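Long-range contact in type C neurotoxin (PDB 3PME), which probably binds gangliosides and membrane lipid at nerve-cell surfaces through this receptor-binding domain of a botulinum C/D mosaic neurotoxin: residues A[221-226]-A[285-290]. Numbering follows the deposited sequence.
Sequences NVIKDY and SRILNG
Two backbone hydrogen bonds join 221-226 to 285-290 around a single antiparallel bridge between Val-222 and Leu-288. Asn-289 N donates to Asn-221 O at 2.8 Å, reaching it from above the carbonyl plane, while Ile-223 N donates to Ile-287 O at 2.9 Å, in that carbonyl's plane. Leu-288 CA also lies 3.2 Å from Asn-221 O, a CA-H...O contact bent to 124° at the hydrogen, so this carbonyl serves two neighbouring residues.

Apolar side chains line the two faces of the bridge. On one, Val-222 has CG1 anti to the backbone N (chi1 -180°), which sets CG2 beside that N, and CG2 meets Leu-288 CD2 at 4.0 Å as the two side chains cross obliquely. The Arg-286 guanidinium approaches the same CG2 more loosely. On the other, Ile-223 points toward 285-290: its CG1 lies 3.4 Å from Ile-287 O and touches Ile-287 CG2, and CD1 continues along the chain to 3.8 Å from Asn-289 CA.

Within 221-226, Lys-224 curls back so that NZ donates to Val-222 O at 2.8 Å, on a lone pair; Ile-218 O and Leu-219 O also accept from this ammonium, probably stabilising its charge.

The contact ties the chain following helix 207-218 to the loop between strands 273-277 and 292-299 of the C-terminal, trefoil-type receptor-binding region. Strand 343-347 covers the isoleucine side: Ile-345 touches Ile-223 and Ile-287, while Asn-347 N bonds Asn-289 OD1.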
loop_
_atom_site.group_PDB
_atom_site.type_symbol
_atom_site.label_atom_id
_atom_site.label_comp_id
_atom_site.label_asym_id
_atom_site.label_seq_id
_atom_site.Cartn_x
_atom_site.Cartn_y
_atom_site.Cartn_z
ATOM N N ASN A 221 -2.586 -5.002 -11.965
ATOM C CA ASN A 221 -2.027 -4.291 -13.125
ATOM C C ASN A 221 -1.203 -3.086 -12.747
ATOM O O ASN A 221 -0.427 -2.582 -13.567
ATOM C CB ASN A 221 -3.127 -3.784 -14.051
ATOM C CG ASN A 221 -3.792 -4.890 -14.823
ATOM O OD1 ASN A 221 -3.300 -6.012 -14.857
ATOM N ND2 ASN A 221 -4.914 -4.577 -15.453
ATOM N N VAL A 222 -1.406 -2.598 -11.533
ATOM C CA VAL A 222 -0.911 -1.283 -11.151
ATOM C C VAL A 222 0.282 -1.433 -10.223
ATOM O O VAL A 222 0.196 -2.108 -9.201
ATOM C CB VAL A 222 -2.020 -0.454 -10.457
ATOM C CG1 VAL A 222 -1.498 0.917 -10.061
ATOM C CG2 VAL A 222 -3.251 -0.321 -11.380
ATOM N N ILE A 223 1.413 -0.832 -10.588
ATOM C CA ILE A 223 2.552 -0.851 -9.684
ATOM C C ILE A 223 2.205 0.043 -8.505
ATOM O O ILE A 223 1.504 1.036 -8.672
ATOM C CB ILE A 223 3.834 -0.316 -10.359
ATOM C CG1 ILE A 223 4.084 -1.030 -11.690
ATOM C CG2 ILE A 223 5.022 -0.467 -9.423
ATOM C CD1 ILE A 223 4.406 -2.511 -11.569
ATOM N N LYS A 224 2.682 -0.304 -7.311
ATOM C CA LYS A 224 2.346 0.485 -6.127
ATOM C C LYS A 224 3.529 1.250 -5.553
ATOM O O LYS A 224 4.681 0.841 -5.696
ATOM C CB LYS A 224 1.793 -0.424 -5.026
ATOM C CG LYS A 224 0.654 -1.313 -5.481
ATOM C CD LYS A 224 -0.487 -0.517 -6.090
ATOM C CE LYS A 224 -1.732 -1.409 -6.222
ATOM N NZ LYS A 224 -1.435 -2.647 -7.015
ATOM N N ASP A 225 3.239 2.370 -4.903
ATOM C CA ASP A 225 4.261 3.027 -4.090
ATOM C C ASP A 225 4.374 2.332 -2.728
ATOM O O ASP A 225 3.685 1.331 -2.457
ATOM C CB ASP A 225 4.050 4.559 -3.989
ATOM C CG ASP A 225 2.849 4.964 -3.129
ATOM O OD1 ASP A 225 2.299 4.135 -2.366
ATOM O OD2 ASP A 225 2.452 6.147 -3.202
ATOM N N TYR A 226 5.248 2.856 -1.880
ATOM C CA TYR A 226 5.575 2.276 -0.584
ATOM C C TYR A 226 4.337 2.086 0.282
ATOM O O TYR A 226 4.257 1.132 1.065
ATOM C CB TYR A 226 6.565 3.217 0.105
ATOM C CG TYR A 226 7.040 2.785 1.465
ATOM C CD1 TYR A 226 8.039 1.828 1.599
ATOM C CD2 TYR A 226 6.501 3.346 2.616
ATOM C CE1 TYR A 226 8.479 1.425 2.849
ATOM C CE2 TYR A 226 6.950 2.969 3.861
ATOM C CZ TYR A 226 7.930 2.002 3.974
ATOM O OH TYR A 226 8.357 1.606 5.220
ATOM N N SER A 285 0.003 9.809 -14.971
ATOM C CA SER A 285 -0.810 8.601 -15.161
ATOM C C SER A 285 -0.241 7.411 -14.378
ATOM O O SER A 285 0.926 7.418 -13.974
ATOM C CB SER A 285 -0.974 8.249 -16.643
ATOM O OG SER A 285 0.242 7.841 -17.231
ATOM N N ARG A 286 -1.074 6.406 -14.139
ATOM C CA ARG A 286 -0.630 5.234 -13.384
ATOM C C ARG A 286 0.408 4.433 -14.140
ATOM O O ARG A 286 0.320 4.268 -15.362
ATOM C CB ARG A 286 -1.815 4.338 -13.020
ATOM C CG ARG A 286 -2.780 4.966 -12.042
ATOM C CD ARG A 286 -3.990 4.074 -11.837
ATOM N NE ARG A 286 -4.790 4.522 -10.702
ATOM C CZ ARG A 286 -5.820 3.842 -10.200
ATOM N NH1 ARG A 286 -6.185 2.695 -10.750
ATOM N NH2 ARG A 286 -6.489 4.321 -9.159
ATOM N N ILE A 287 1.398 3.938 -13.403
ATOM C CA ILE A 287 2.417 3.069 -13.965
ATOM C C ILE A 287 1.963 1.623 -13.848
ATOM O O ILE A 287 1.640 1.145 -12.759
ATOM C CB ILE A 287 3.762 3.274 -13.268
ATOM C CG1 ILE A 287 4.214 4.729 -13.461
ATOM C CG2 ILE A 287 4.800 2.319 -13.842
ATOM C CD1 ILE A 287 5.506 5.087 -12.734
ATOM N N LEU A 288 1.918 0.936 -14.977
ATOM C CA LEU A 288 1.375 -0.413 -15.032
ATOM C C LEU A 288 2.448 -1.475 -15.146
ATOM O O LEU A 288 3.542 -1.240 -15.642
ATOM C CB LEU A 288 0.410 -0.550 -16.215
ATOM C CG LEU A 288 -0.748 0.441 -16.232
ATOM C CD1 LEU A 288 -1.716 0.101 -17.365
ATOM C CD2 LEU A 288 -1.483 0.484 -14.895
ATOM N N ASN A 289 2.106 -2.662 -14.671
ATOM C CA ASN A 289 2.929 -3.830 -14.848
ATOM C C ASN A 289 3.411 -4.009 -16.294
ATOM O O ASN A 289 2.603 -4.096 -17.226
ATOM C CB ASN A 289 2.109 -5.039 -14.377
ATOM C CG ASN A 289 2.869 -6.328 -14.461
ATOM O OD1 ASN A 289 3.993 -6.440 -13.972
ATOM N ND2 ASN A 289 2.257 -7.329 -15.091
ATOM N N GLY A 290 4.731 -4.046 -16.477
ATOM C CA GLY A 290 5.334 -4.191 -17.789
ATOM C C GLY A 290 5.637 -2.901 -18.551
ATOM O O GLY A 290 6.194 -2.946 -19.649
#